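Local coordinates for protein Dot/Icm T4SS effector (Legionella pneumophila, PDB 6VVE) that is an effector kinase that Legionella delivers through its Dot/Icm type IV secretion system and that host inositol hexakisphosphate activates, at residues Lys27-Asn32 against Tyr36-Glu41; Phe117-His122 against Phe128-Trp133; Tyr240-Glu245 against Ile250-Pro255; His273-Phe278 against Ile284-Lys289. All blocks are in the same frame, centred on the assembly; numbering follows the deposited sequence.

Contact 1: Lys27-Asn32 against Tyr36-Glu41; sequences KIYRYN and YAVRFE. With IHP (inositol hexakisphosphate), chain B.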
# COMPACT_ATOMS: atom_id res chain seq x y z
N LYS A 27 13.86 -2.00 16.29
CA LYS A 27 13.60 -1.18 17.47
C LYS A 27 12.80 0.03 17.04
O LYS A 27 12.93 0.51 15.90
CB LYS A 27 14.89 -0.73 18.16
CG LYS A 27 15.73 -1.86 18.74
CD LYS A 27 15.11 -2.44 20.00
CE LYS A 27 15.97 -3.56 20.57
NZ LYS A 27 15.37 -4.18 21.79
N ILE A 28 11.99 0.56 17.96
CA ILE A 28 11.20 1.76 17.74
C ILE A 28 11.72 2.86 18.64
O ILE A 28 11.85 2.66 19.86
CB ILE A 28 9.70 1.51 18.01
CG1 ILE A 28 9.19 0.32 17.19
CG2 ILE A 28 8.90 2.77 17.70
CD1 ILE A 28 9.28 0.51 15.70
N TYR A 29 12.03 4.02 18.05
CA TYR A 29 12.58 5.14 18.79
C TYR A 29 11.81 6.41 18.46
O TYR A 29 11.44 6.64 17.31
CB TYR A 29 14.07 5.38 18.46
CG TYR A 29 14.98 4.22 18.78
CD1 TYR A 29 15.40 3.99 20.09
CD2 TYR A 29 15.44 3.37 17.78
CE1 TYR A 29 16.25 2.94 20.39
CE2 TYR A 29 16.29 2.32 18.08
CZ TYR A 29 16.69 2.11 19.38
OH TYR A 29 17.52 1.06 19.67
N ARG A 30 11.59 7.23 19.49
CA ARG A 30 11.10 8.60 19.32
C ARG A 30 12.30 9.53 19.40
O ARG A 30 12.99 9.58 20.43
CB ARG A 30 10.06 8.96 20.37
CG ARG A 30 9.34 10.27 20.09
CD ARG A 30 8.27 10.60 21.15
NE ARG A 30 8.68 10.21 22.49
CZ ARG A 30 8.05 9.31 23.24
NH1 ARG A 30 6.95 8.71 22.81
NH2 ARG A 30 8.51 9.01 24.44
N TYR A 31 12.56 10.27 18.32
CA TYR A 31 13.69 11.18 18.25
C TYR A 31 13.25 12.49 17.63
O TYR A 31 12.86 12.52 16.46
CB TYR A 31 14.85 10.56 17.45
CG TYR A 31 15.94 11.54 17.07
CD1 TYR A 31 16.83 12.02 18.02
CD2 TYR A 31 16.08 11.98 15.76
CE1 TYR A 31 17.83 12.91 17.68
CE2 TYR A 31 17.07 12.87 15.41
CZ TYR A 31 17.94 13.34 16.38
OH TYR A 31 18.93 14.23 16.03
N ASN A 32 13.32 13.57 18.40
CA ASN A 32 12.95 14.90 17.94
C ASN A 32 11.56 14.89 17.29
O ASN A 32 11.39 15.23 16.12
CB ASN A 32 14.00 15.47 16.98
CG ASN A 32 15.28 15.87 17.70
OD1 ASN A 32 15.28 16.11 18.91
ND2 ASN A 32 16.38 15.94 16.95
N TYR A 36 10.56 6.55 14.72
CA TYR A 36 11.26 5.80 13.69
C TYR A 36 11.26 4.31 14.02
O TYR A 36 11.16 3.90 15.18
CB TYR A 36 12.72 6.25 13.56
CG TYR A 36 12.93 7.71 13.22
CD1 TYR A 36 12.96 8.68 14.21
CD2 TYR A 36 13.11 8.11 11.90
CE1 TYR A 36 13.15 10.00 13.90
CE2 TYR A 36 13.30 9.44 11.59
CZ TYR A 36 13.32 10.38 12.58
OH TYR A 36 13.52 11.71 12.28
N ALA A 37 11.39 3.50 12.97
CA ALA A 37 11.70 2.07 13.09
C ALA A 37 13.11 1.84 12.56
O ALA A 37 13.42 2.24 11.44
CB ALA A 37 10.68 1.23 12.33
N VAL A 38 13.96 1.22 13.38
CA VAL A 38 15.36 0.99 13.06
C VAL A 38 15.60 -0.50 12.95
O VAL A 38 15.23 -1.26 13.85
CB VAL A 38 16.29 1.61 14.12
CG1 VAL A 38 17.75 1.27 13.81
CG2 VAL A 38 16.10 3.12 14.19
N ARG A 39 16.22 -0.93 11.85
CA ARG A 39 16.57 -2.33 11.65
C ARG A 39 18.06 -2.53 11.87
O ARG A 39 18.87 -1.62 11.69
CB ARG A 39 16.18 -2.80 10.25
CG ARG A 39 16.93 -2.16 9.11
CD ARG A 39 16.51 -2.75 7.77
NE ARG A 39 17.35 -2.29 6.66
CZ ARG A 39 18.49 -2.86 6.30
NH1 ARG A 39 18.93 -3.93 6.94
NH2 ARG A 39 19.18 -2.37 5.28
N PHE A 40 18.41 -3.75 12.27
CA PHE A 40 19.77 -4.09 12.66
C PHE A 40 20.29 -5.26 11.84
O PHE A 40 19.53 -6.16 11.46
CB PHE A 40 19.85 -4.46 14.15
CG PHE A 40 19.53 -3.32 15.08
CD1 PHE A 40 18.23 -2.86 15.21
CD2 PHE A 40 20.53 -2.71 15.81
CE1 PHE A 40 17.93 -1.81 16.05
CE2 PHE A 40 20.24 -1.65 16.66
CZ PHE A 40 18.94 -1.20 16.78
N GLU A 41 21.60 -5.25 11.57
CA GLU A 41 22.31 -6.39 11.01
C GLU A 41 23.60 -6.56 11.80
O GLU A 41 24.31 -5.59 12.07
CB GLU A 41 22.63 -6.21 9.52
CG GLU A 41 21.42 -6.03 8.63
CD GLU A 41 21.80 -5.92 7.16
OE1 GLU A 41 22.81 -6.53 6.76
OE2 GLU A 41 21.10 -5.23 6.40
C1 IHP B . 1.84 10.25 22.68
C2 IHP B . 1.69 10.61 24.17
C3 IHP B . 1.55 9.35 25.03
C4 IHP B . 2.73 8.40 24.82
C5 IHP B . 2.79 7.96 23.34
C6 IHP B . 2.88 9.16 22.40
O11 IHP B . 2.24 11.41 21.97
P1 IHP B . 1.16 12.14 20.99
O21 IHP B . 1.83 12.50 19.69
O31 IHP B . -0.02 11.23 20.74
O41 IHP B . 0.66 13.42 21.67
O12 IHP B . 0.54 11.41 24.30
P2 IHP B . 0.67 12.85 25.10
O22 IHP B . 2.12 13.15 25.38
O32 IHP B . 0.09 13.93 24.24
O42 IHP B . -0.09 12.76 26.40
O13 IHP B . 0.38 8.69 24.65
P3 IHP B . -0.66 8.11 25.78
O23 IHP B . -0.30 8.66 27.14
O33 IHP B . -2.07 8.53 25.40
O43 IHP B . -0.59 6.59 25.81
O14 IHP B . 2.59 7.28 25.63
P4 IHP B . 3.90 6.83 26.54
O24 IHP B . 4.26 7.94 27.50
O34 IHP B . 5.08 6.60 25.61
O44 IHP B . 3.58 5.57 27.31
O15 IHP B . 3.91 7.15 23.15
P5 IHP B . 3.69 5.56 22.82
O25 IHP B . 4.83 4.77 23.42
O35 IHP B . 2.39 5.08 23.40
O45 IHP B . 3.67 5.38 21.32
O16 IHP B . 2.69 8.71 21.07
P6 IHP B . 3.95 8.73 20.02
O26 IHP B . 3.53 9.40 18.73
O36 IHP B . 5.12 9.47 20.62
O46 IHP B . 4.36 7.30 19.74
O HOH W 1 13.69 13.88 13.85

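Contact 2: Phe117-His122 against Phe128-Trp133; sequences FFLKYH and FVLGLW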
# COMPACT_ATOMS: atom_id res chain seq x y z
N PHE A 117 10.24 -0.56 4.86
CA PHE A 117 11.59 -0.51 4.30
C PHE A 117 11.58 -0.80 2.81
O PHE A 117 12.31 -0.16 2.04
CB PHE A 117 12.51 -1.50 5.02
CG PHE A 117 13.15 -0.93 6.26
CD1 PHE A 117 14.28 -0.12 6.16
CD2 PHE A 117 12.62 -1.19 7.51
CE1 PHE A 117 14.88 0.41 7.29
CE2 PHE A 117 13.20 -0.65 8.65
CZ PHE A 117 14.33 0.15 8.54
N PHE A 118 10.77 -1.76 2.37
CA PHE A 118 10.60 -1.99 0.94
C PHE A 118 10.16 -0.71 0.24
O PHE A 118 10.73 -0.32 -0.79
CB PHE A 118 9.59 -3.11 0.69
CG PHE A 118 9.24 -3.29 -0.76
CD1 PHE A 118 8.24 -2.52 -1.35
CD2 PHE A 118 9.90 -4.23 -1.53
CE1 PHE A 118 7.93 -2.67 -2.68
CE2 PHE A 118 9.58 -4.39 -2.88
CZ PHE A 118 8.59 -3.61 -3.45
N LEU A 119 9.14 -0.04 0.79
CA LEU A 119 8.65 1.19 0.19
C LEU A 119 9.74 2.24 0.11
O LEU A 119 9.90 2.91 -0.93
CB LEU A 119 7.45 1.72 0.97
CG LEU A 119 6.19 0.86 0.97
CD1 LEU A 119 5.10 1.52 1.86
CD2 LEU A 119 5.67 0.64 -0.43
N LYS A 120 10.52 2.41 1.18
CA LYS A 120 11.60 3.38 1.17
C LYS A 120 12.63 3.04 0.09
O LYS A 120 13.06 3.92 -0.67
CB LYS A 120 12.27 3.45 2.54
CG LYS A 120 13.46 4.40 2.60
CD LYS A 120 14.06 4.47 3.99
CE LYS A 120 15.37 5.25 3.98
NZ LYS A 120 15.89 5.51 5.35
N TYR A 121 13.04 1.78 0.01
CA TYR A 121 14.06 1.37 -0.94
C TYR A 121 13.57 1.43 -2.39
O TYR A 121 14.39 1.24 -3.30
CB TYR A 121 14.54 -0.04 -0.61
CG TYR A 121 15.24 -0.15 0.74
CD1 TYR A 121 15.76 0.97 1.37
CD2 TYR A 121 15.36 -1.37 1.39
CE1 TYR A 121 16.39 0.87 2.60
CE2 TYR A 121 15.99 -1.48 2.61
CZ TYR A 121 16.51 -0.36 3.21
OH TYR A 121 17.13 -0.45 4.44
N HIS A 122 12.28 1.68 -2.61
CA HIS A 122 11.76 1.93 -3.94
C HIS A 122 11.25 3.35 -4.12
O HIS A 122 10.71 3.67 -5.19
CB HIS A 122 10.64 0.93 -4.25
CG HIS A 122 11.11 -0.48 -4.39
ND1 HIS A 122 11.66 -1.19 -3.34
CD2 HIS A 122 11.13 -1.31 -5.46
CE1 HIS A 122 11.99 -2.40 -3.76
NE2 HIS A 122 11.69 -2.50 -5.04
N PHE A 128 1.68 5.39 0.46
CA PHE A 128 1.03 4.41 1.30
C PHE A 128 1.10 4.86 2.75
O PHE A 128 2.13 5.37 3.20
CB PHE A 128 1.67 3.03 1.14
CG PHE A 128 1.76 2.56 -0.28
CD1 PHE A 128 2.82 2.96 -1.09
CD2 PHE A 128 0.78 1.75 -0.83
CE1 PHE A 128 2.89 2.54 -2.41
CE2 PHE A 128 0.85 1.34 -2.14
CZ PHE A 128 1.91 1.73 -2.94
N VAL A 129 0.01 4.67 3.49
CA VAL A 129 -0.09 5.15 4.88
C VAL A 129 0.01 3.89 5.74
O VAL A 129 -0.98 3.27 6.11
CB VAL A 129 -1.36 5.93 5.13
CG1 VAL A 129 -1.46 6.30 6.61
CG2 VAL A 129 -1.41 7.17 4.27
N LEU A 130 1.23 3.56 6.16
CA LEU A 130 1.45 2.46 7.09
C LEU A 130 1.55 3.00 8.52
O LEU A 130 1.61 4.21 8.75
CB LEU A 130 2.70 1.67 6.71
CG LEU A 130 2.58 0.83 5.44
CD1 LEU A 130 3.92 0.20 5.06
CD2 LEU A 130 1.53 -0.25 5.61
N GLY A 131 1.58 2.07 9.47
CA GLY A 131 1.58 2.45 10.87
C GLY A 131 1.87 1.24 11.72
O GLY A 131 2.30 0.20 11.22
N LEU A 132 1.63 1.38 13.03
CA LEU A 132 1.94 0.31 13.97
C LEU A 132 0.83 0.17 15.00
O LEU A 132 0.17 1.15 15.37
CB LEU A 132 3.27 0.57 14.69
CG LEU A 132 4.50 0.74 13.80
CD1 LEU A 132 5.69 1.21 14.62
CD2 LEU A 132 4.81 -0.56 13.07
N TRP A 133 0.63 -1.06 15.46
CA TRP A 133 -0.35 -1.36 16.49
C TRP A 133 0.29 -1.17 17.85
O TRP A 133 1.30 -1.82 18.17
CB TRP A 133 -0.86 -2.79 16.33
CG TRP A 133 -1.76 -3.00 15.16
CD1 TRP A 133 -1.40 -3.51 13.94
CD2 TRP A 133 -3.15 -2.70 15.08
NE1 TRP A 133 -2.50 -3.54 13.11
CE2 TRP A 133 -3.59 -3.06 13.79
CE3 TRP A 133 -4.08 -2.16 15.98
CZ2 TRP A 133 -4.91 -2.89 13.38
CZ3 TRP A 133 -5.39 -2.01 15.57
CH2 TRP A 133 -5.79 -2.37 14.28

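Contact 3: Tyr240-Glu245 against Ile250-Pro255; sequences YPPTDE and IDWRVP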
# COMPACT_ATOMS: atom_id res chain seq x y z
N TYR A 240 -9.69 5.41 -15.74
CA TYR A 240 -9.43 5.90 -17.10
C TYR A 240 -9.58 4.74 -18.07
O TYR A 240 -8.61 4.29 -18.69
CB TYR A 240 -8.03 6.52 -17.22
CG TYR A 240 -7.78 7.64 -16.24
CD1 TYR A 240 -8.48 8.84 -16.34
CD2 TYR A 240 -6.85 7.49 -15.22
CE1 TYR A 240 -8.26 9.86 -15.44
CE2 TYR A 240 -6.62 8.52 -14.31
CZ TYR A 240 -7.32 9.70 -14.43
OH TYR A 240 -7.10 10.71 -13.53
N PRO A 241 -10.79 4.22 -18.22
CA PRO A 241 -11.02 3.08 -19.13
C PRO A 241 -10.64 3.44 -20.56
O PRO A 241 -10.58 4.63 -20.91
CB PRO A 241 -12.53 2.82 -19.00
CG PRO A 241 -13.11 4.13 -18.51
CD PRO A 241 -12.05 4.70 -17.60
N PRO A 242 -10.37 2.45 -21.40
CA PRO A 242 -10.09 2.74 -22.81
C PRO A 242 -11.31 3.33 -23.50
O PRO A 242 -12.45 3.07 -23.13
CB PRO A 242 -9.73 1.37 -23.40
CG PRO A 242 -9.49 0.46 -22.22
CD PRO A 242 -10.34 1.01 -21.10
N THR A 243 -11.05 4.13 -24.53
CA THR A 243 -12.08 4.83 -25.28
C THR A 243 -11.91 4.55 -26.77
O THR A 243 -10.79 4.55 -27.29
CB THR A 243 -12.00 6.35 -25.02
OG1 THR A 243 -12.48 6.64 -23.70
CG2 THR A 243 -12.81 7.11 -26.03
N ASP A 244 -13.03 4.32 -27.44
CA ASP A 244 -13.02 4.01 -28.86
C ASP A 244 -13.35 5.26 -29.67
O ASP A 244 -13.43 6.37 -29.14
CB ASP A 244 -13.99 2.86 -29.16
CG ASP A 244 -15.45 3.25 -28.97
OD1 ASP A 244 -15.73 4.40 -28.56
OD2 ASP A 244 -16.32 2.40 -29.22
N GLU A 245 -13.57 5.08 -30.97
CA GLU A 245 -13.82 6.22 -31.85
C GLU A 245 -15.05 7.01 -31.41
O GLU A 245 -15.08 8.24 -31.53
CB GLU A 245 -13.99 5.74 -33.29
CG GLU A 245 -12.75 5.08 -33.87
CD GLU A 245 -12.96 4.59 -35.29
OE1 GLU A 245 -14.12 4.58 -35.76
OE2 GLU A 245 -11.96 4.21 -35.94
N ILE A 250 -14.63 1.23 -23.18
CA ILE A 250 -14.47 -0.18 -23.48
C ILE A 250 -14.44 -0.96 -22.18
O ILE A 250 -13.84 -0.53 -21.19
CB ILE A 250 -13.18 -0.43 -24.30
CG1 ILE A 250 -13.25 0.32 -25.65
CG2 ILE A 250 -12.95 -1.91 -24.52
CD1 ILE A 250 -14.48 0.02 -26.46
N ASP A 251 -15.08 -2.13 -22.18
CA ASP A 251 -15.07 -3.00 -21.00
C ASP A 251 -13.78 -3.80 -21.01
O ASP A 251 -13.71 -4.92 -21.52
CB ASP A 251 -16.29 -3.91 -20.97
CG ASP A 251 -16.45 -4.61 -19.61
OD1 ASP A 251 -15.56 -4.42 -18.75
OD2 ASP A 251 -17.46 -5.32 -19.40
N TRP A 252 -12.73 -3.20 -20.43
CA TRP A 252 -11.43 -3.86 -20.31
C TRP A 252 -11.50 -5.18 -19.57
O TRP A 252 -10.57 -6.00 -19.69
CB TRP A 252 -10.47 -2.92 -19.57
CG TRP A 252 -11.03 -2.40 -18.27
CD1 TRP A 252 -11.85 -1.33 -18.10
CD2 TRP A 252 -10.82 -2.96 -16.96
NE1 TRP A 252 -12.16 -1.18 -16.77
CE2 TRP A 252 -11.54 -2.16 -16.05
CE3 TRP A 252 -10.10 -4.05 -16.48
CZ2 TRP A 252 -11.54 -2.41 -14.68
CZ3 TRP A 252 -10.10 -4.30 -15.12
CH2 TRP A 252 -10.82 -3.49 -14.24
N ARG A 253 -12.56 -5.43 -18.81
CA ARG A 253 -12.61 -6.65 -18.01
C ARG A 253 -12.80 -7.89 -18.87
O ARG A 253 -12.36 -8.97 -18.48
CB ARG A 253 -13.75 -6.55 -16.99
CG ARG A 253 -13.68 -5.33 -16.12
CD ARG A 253 -14.88 -5.25 -15.17
NE ARG A 253 -14.88 -3.98 -14.44
CZ ARG A 253 -15.29 -2.83 -14.94
NH1 ARG A 253 -15.75 -2.76 -16.18
NH2 ARG A 253 -15.26 -1.73 -14.19
N VAL A 254 -13.44 -7.75 -20.02
CA VAL A 254 -13.79 -8.91 -20.85
C VAL A 254 -12.53 -9.60 -21.37
O VAL A 254 -12.36 -10.81 -21.17
CB VAL A 254 -14.71 -8.50 -22.01
CG1 VAL A 254 -14.96 -9.68 -22.95
CG2 VAL A 254 -16.04 -7.96 -21.46
N PRO A 255 -11.62 -8.90 -22.05
CA PRO A 255 -10.40 -9.58 -22.52
C PRO A 255 -9.52 -10.07 -21.38
O PRO A 255 -8.90 -11.13 -21.51
CB PRO A 255 -9.69 -8.50 -23.36
CG PRO A 255 -10.23 -7.19 -22.85
CD PRO A 255 -11.67 -7.48 -22.46

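Contact 4: His273-Phe278 against Ile284-Lys289; sequences HTLLRF and ISLPKK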
# COMPACT_ATOMS: atom_id res chain seq x y z
N HIS A 273 4.28 -8.45 -23.17
CA HIS A 273 3.76 -8.55 -24.53
C HIS A 273 2.24 -8.60 -24.54
O HIS A 273 1.60 -8.11 -25.48
CB HIS A 273 4.35 -9.78 -25.24
CG HIS A 273 3.88 -11.08 -24.67
ND1 HIS A 273 4.55 -11.74 -23.66
CD2 HIS A 273 2.82 -11.86 -24.98
CE1 HIS A 273 3.92 -12.86 -23.37
NE2 HIS A 273 2.86 -12.96 -24.16
N THR A 274 1.63 -9.20 -23.52
CA THR A 274 0.18 -9.19 -23.41
C THR A 274 -0.33 -7.77 -23.17
O THR A 274 -1.29 -7.33 -23.81
CB THR A 274 -0.28 -10.12 -22.29
OG1 THR A 274 0.18 -11.45 -22.55
CG2 THR A 274 -1.80 -10.13 -22.19
N LEU A 275 0.29 -7.05 -22.24
CA LEU A 275 -0.13 -5.68 -21.95
C LEU A 275 -0.02 -4.81 -23.19
O LEU A 275 -0.93 -4.04 -23.52
CB LEU A 275 0.71 -5.11 -20.80
CG LEU A 275 0.50 -5.72 -19.42
CD1 LEU A 275 1.64 -5.35 -18.49
CD2 LEU A 275 -0.82 -5.29 -18.83
N LEU A 276 1.11 -4.91 -23.90
CA LEU A 276 1.30 -4.09 -25.10
C LEU A 276 0.32 -4.48 -26.19
O LEU A 276 -0.20 -3.61 -26.90
CB LEU A 276 2.73 -4.22 -25.60
CG LEU A 276 3.58 -2.94 -25.60
CD1 LEU A 276 4.90 -3.20 -26.33
CD2 LEU A 276 2.87 -1.76 -26.23
N ARG A 277 0.07 -5.78 -26.36
CA ARG A 277 -0.88 -6.23 -27.37
C ARG A 277 -2.28 -5.71 -27.06
O ARG A 277 -2.94 -5.11 -27.92
CB ARG A 277 -0.88 -7.76 -27.45
CG ARG A 277 -1.95 -8.37 -28.34
CD ARG A 277 -1.84 -7.88 -29.78
NE ARG A 277 -0.53 -8.18 -30.36
CZ ARG A 277 -0.12 -7.73 -31.54
NH1 ARG A 277 -0.91 -6.96 -32.28
NH2 ARG A 277 1.09 -8.06 -31.98
N PHE A 278 -2.76 -5.95 -25.84
CA PHE A 278 -4.08 -5.45 -25.45
C PHE A 278 -4.14 -3.93 -25.55
O PHE A 278 -5.15 -3.36 -25.98
CB PHE A 278 -4.42 -5.91 -24.04
CG PHE A 278 -4.80 -7.37 -23.93
CD1 PHE A 278 -4.82 -8.19 -25.05
CD2 PHE A 278 -5.13 -7.91 -22.71
CE1 PHE A 278 -5.17 -9.52 -24.94
CE2 PHE A 278 -5.49 -9.25 -22.59
CZ PHE A 278 -5.51 -10.05 -23.71
N ILE A 284 -7.24 -2.27 -23.23
CA ILE A 284 -6.91 -1.80 -21.90
C ILE A 284 -6.23 -0.45 -22.01
O ILE A 284 -5.72 -0.06 -23.06
CB ILE A 284 -6.01 -2.79 -21.13
CG1 ILE A 284 -4.66 -2.95 -21.84
CG2 ILE A 284 -6.68 -4.13 -21.00
CD1 ILE A 284 -3.63 -3.73 -21.03
N SER A 285 -6.22 0.27 -20.89
CA SER A 285 -5.49 1.51 -20.75
C SER A 285 -4.22 1.27 -19.94
O SER A 285 -4.12 0.30 -19.18
CB SER A 285 -6.35 2.58 -20.06
OG SER A 285 -7.51 2.84 -20.83
N LEU A 286 -3.26 2.17 -20.09
CA LEU A 286 -2.01 2.10 -19.36
C LEU A 286 -1.61 3.52 -18.97
O LEU A 286 -1.86 4.46 -19.72
CB LEU A 286 -0.89 1.47 -20.20
CG LEU A 286 -1.07 0.02 -20.62
CD1 LEU A 286 0.04 -0.38 -21.58
CD2 LEU A 286 -1.09 -0.90 -19.42
N PRO A 287 -0.99 3.68 -17.80
CA PRO A 287 -0.42 5.00 -17.46
C PRO A 287 0.47 5.49 -18.59
O PRO A 287 1.16 4.71 -19.24
CB PRO A 287 0.37 4.73 -16.18
CG PRO A 287 -0.32 3.55 -15.56
CD PRO A 287 -0.76 2.70 -16.72
N LYS A 288 0.45 6.80 -18.82
CA LYS A 288 1.16 7.37 -19.96
C LYS A 288 2.62 6.95 -19.97
O LYS A 288 3.17 6.60 -21.02
CB LYS A 288 1.03 8.89 -19.96
CG LYS A 288 1.37 9.53 -21.29
CD LYS A 288 1.31 11.06 -21.21
CE LYS A 288 1.12 11.68 -22.58
NZ LYS A 288 2.16 11.24 -23.55
N LYS A 289 3.28 6.99 -18.81
CA LYS A 289 4.71 6.71 -18.77
C LYS A 289 5.01 5.25 -19.05
O LYS A 289 6.05 4.93 -19.64
CB LYS A 289 5.30 7.11 -17.41
CG LYS A 289 6.81 6.99 -17.35
CD LYS A 289 7.37 7.52 -16.04
CE LYS A 289 8.90 7.55 -16.08
NZ LYS A 289 9.48 8.16 -14.85

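Contact 1: Lys27-Asn32 against Tyr36-Glu41
The ring of Tyr-36 meets Tyr-31 at its edge: Tyr-31 O lies in the ring plane, 3.6 Å from Tyr-36 CE1. That same CE1 touches the edge of the Tyr-31 ring, and Asn-32 ND2 lies over one face of Tyr-31. Val-38 CG2 sits at the edge of the Tyr-29 ring, 3.7 Å from Tyr-29 CD2. These residues belong to a beta hairpin of strands 26-30 and 34-41. Lys-27 faces Val-38 and Tyr-29 faces Tyr-36 in hydrogen-bonded antiparallel pairs. Between them Ile-28 and Ala-37 form a non-hydrogen-bonded pair. Their side chains lie on the sheet face that rests on Ile-113 of helix 102-121. With chi1 at -64°, Lys-27 CG is anti to the carbonyl carbon and meets the Phe-40 ring obliquely, 3.5 Å from Phe-40 CE1. Lys-27 NZ leads away to a salt bridge with Glu-21. Arg-30 turns from the partner strand to the inositol hexakisphosphate pocket, where His-17, Tyr-18 and Ser-54 also bind the ligand. Arg-30 NH1 donates to O36 of inositol hexakisphosphate at 3.0 Å. At the turn end of the hairpin, one water donates to Tyr-31 O and is hydrogen-bonded to Tyr-36 OH at 2.7 Å.

Contact 2: Phe117-His122 against Phe128-Trp133
Leu-119 carries the whole contact from the helix side, touching Phe-128 and Leu-130. Its CB leaves the helix in the direction of the 128-133 segment. CG stands anti to the carbonyl carbon (chi1 -65°), and the two methyls then divide the work. Leu-119 CD1 meets Leu-130 CD1 tip to tip at 3.7 Å and Phe-128 CB at 3.8 Å. Leu-119 CD2 turns to the aromatic ring and comes within 3.7 Å of Phe-128 CD1 and 3.9 Å of Phe-128 CE1. The approach to the ring is oblique, and the two side chains cross at about a right angle. All three residues are buried, and the contact is purely apolar.

Within the first segment, His-122 folds back on Phe-118. His-122 ND1 donates to Phe-118 O at 2.9 Å, with the carbonyl oxygen tilted 24° out of the imidazole plane. Phe-118 CZ lies over the centre of that imidazole.

Val-129, between the two touching residues of its segment, points away from the helix and belongs to the ADP pocket. The side chain of Leu-130 is about 10 Å from the nucleotide, so the contact lies behind that wall. Leu-172 of helix 159-174 packs on both Leu-119 and Phe-128, and Phe-210 meets Phe-128 edge-to-face. Leu-130 also touches Ile-112 and Gln-116 of helix 102-121, just before the chain enters strand 132-134.

Contact 3: Tyr240-Glu245 against Ile250-Pro255
Ile-250 spans two bumps of the opposite segment, the ring of Pro-242 and the side chain of Asp-244. Ile-250 CB rests 4.0 Å from Pro-242 CB, and Ile-250 CD1 reaches on to Asp-244 CB at 3.9 Å. The Asp-244 and Ile-250 side chains cross at about a right angle. Asp-244 OD1 accepts from His-248 N in the intervening loop. On the other flank, Pro-242 CD faces both Ile-250 O, at 3.8 Å, and Trp-252 CD1, at 4.1 Å. Pro-241 CB adds a looser, oblique approach to the same corner of the indole.

Residues 240-245 and 250-252 are the two ends of the loop between helix 231-239 and helix 253-262. One backbone bond ties these ends together, from Ile-250 N to Pro-242 O at 2.9 Å. The donor is tilted 32° from the carbonyl plane, but the N-H points nearly straight at the oxygen (168°).

Beyond this tie the chain makes an inverse gamma turn centred on Asp-251 and enters the helix. Asp-251 OD1 caps it by accepting from Arg-253 N. Arg-253 NH1 forms a salt bridge to Asp-251 OD1 from the opposite face of the carboxylate, at 3.1 Å. The arginine chain lies flat against the indole, with Arg-253 CG over the centre of one Trp-252 face. Tyr-234 and Asn-237 of helix 231-239 also touch Trp-252.

Contact 4: His273-Phe278 against Ile284-Lys289
Apolar contacts between Ile-284 and two residues of helix 272-280, Leu-275 and Phe-278, make up most of this interface. A chi1 of 62° tucks Ile-284 CG1 between the main-chain N and C of its own residue and brings Ile-284 CG1 to 3.7 Å from Phe-278 CB. CD1 continues into the angle between the two helix residues. Ile-284 CD1 lies 3.8 Å from Phe-278 CB and 3.9 Å from Leu-275 CD2. The Leu-275 and Ile-284 side chains cross at about a right angle. The phenyl ring of Phe-278 leads away from the partner segment, so its CB rather than its ring does most of the touching. Ile-284 CG2 comes near that ring only obliquely. Thr-274 CG2, one turn earlier in the helix, lies over one face of the ring, toward its rim. Leu-286 adds a looser approach, Leu-286 CD2 lying 4.4 Å from Leu-275 CD2.

Contacts with the backbone are of a second kind. Ile-284 CD1 lies 3.7 Å from Leu-275 O, a methyl laid against a helix carbonyl. Phe-278 O and Ile-284 N are 3.6 Å apart and do not bond.

The polar bonds here stay within the helix or lead elsewhere. Arg-277 N donates to His-273 O, and Phe-278 N to Thr-274 O. Ser-285 N donates to Asn-237 OD1.

Residues 284-287 end the short link of a helix-loop-helix, from helix 272-280 to helix 288-299, with Pro-287 at the N-cap. Asn-237 and Leu-233 of helix 231-239 touch Ile-284 and Leu-286, respectively. Pro-287 packs on Glu-163, Val-166 and Leu-167 of helix 159-174, and Leu-294 of helix 288-299 packs on Leu-286.

Contact 2 lies nearest the chain's centre, and its three touching residues are all buried. Contact 1 is also largely buried, though farther out. Helix 102-121 serves both, with Ile-113 under the hairpin and Leu-119 in contact 2. They meet through Ile-28 and Leu-132, while Arg-39 packs on Phe-117 and probably hydrogen-bonds Tyr-121. Contacts 3 and 4 lie across the chain's centre from contact 1, and helix 231-239 borders both. They join through Ser-285 OG, a probable hydrogen-bond partner of Tyr-240 O. The chemistry differs accordingly. Contact 1 is a backbone ladder beside a phosphate ligand, contacts 2 and 4 are apolar, and the partly buried contact 3 combines prolines with a single backbone bond.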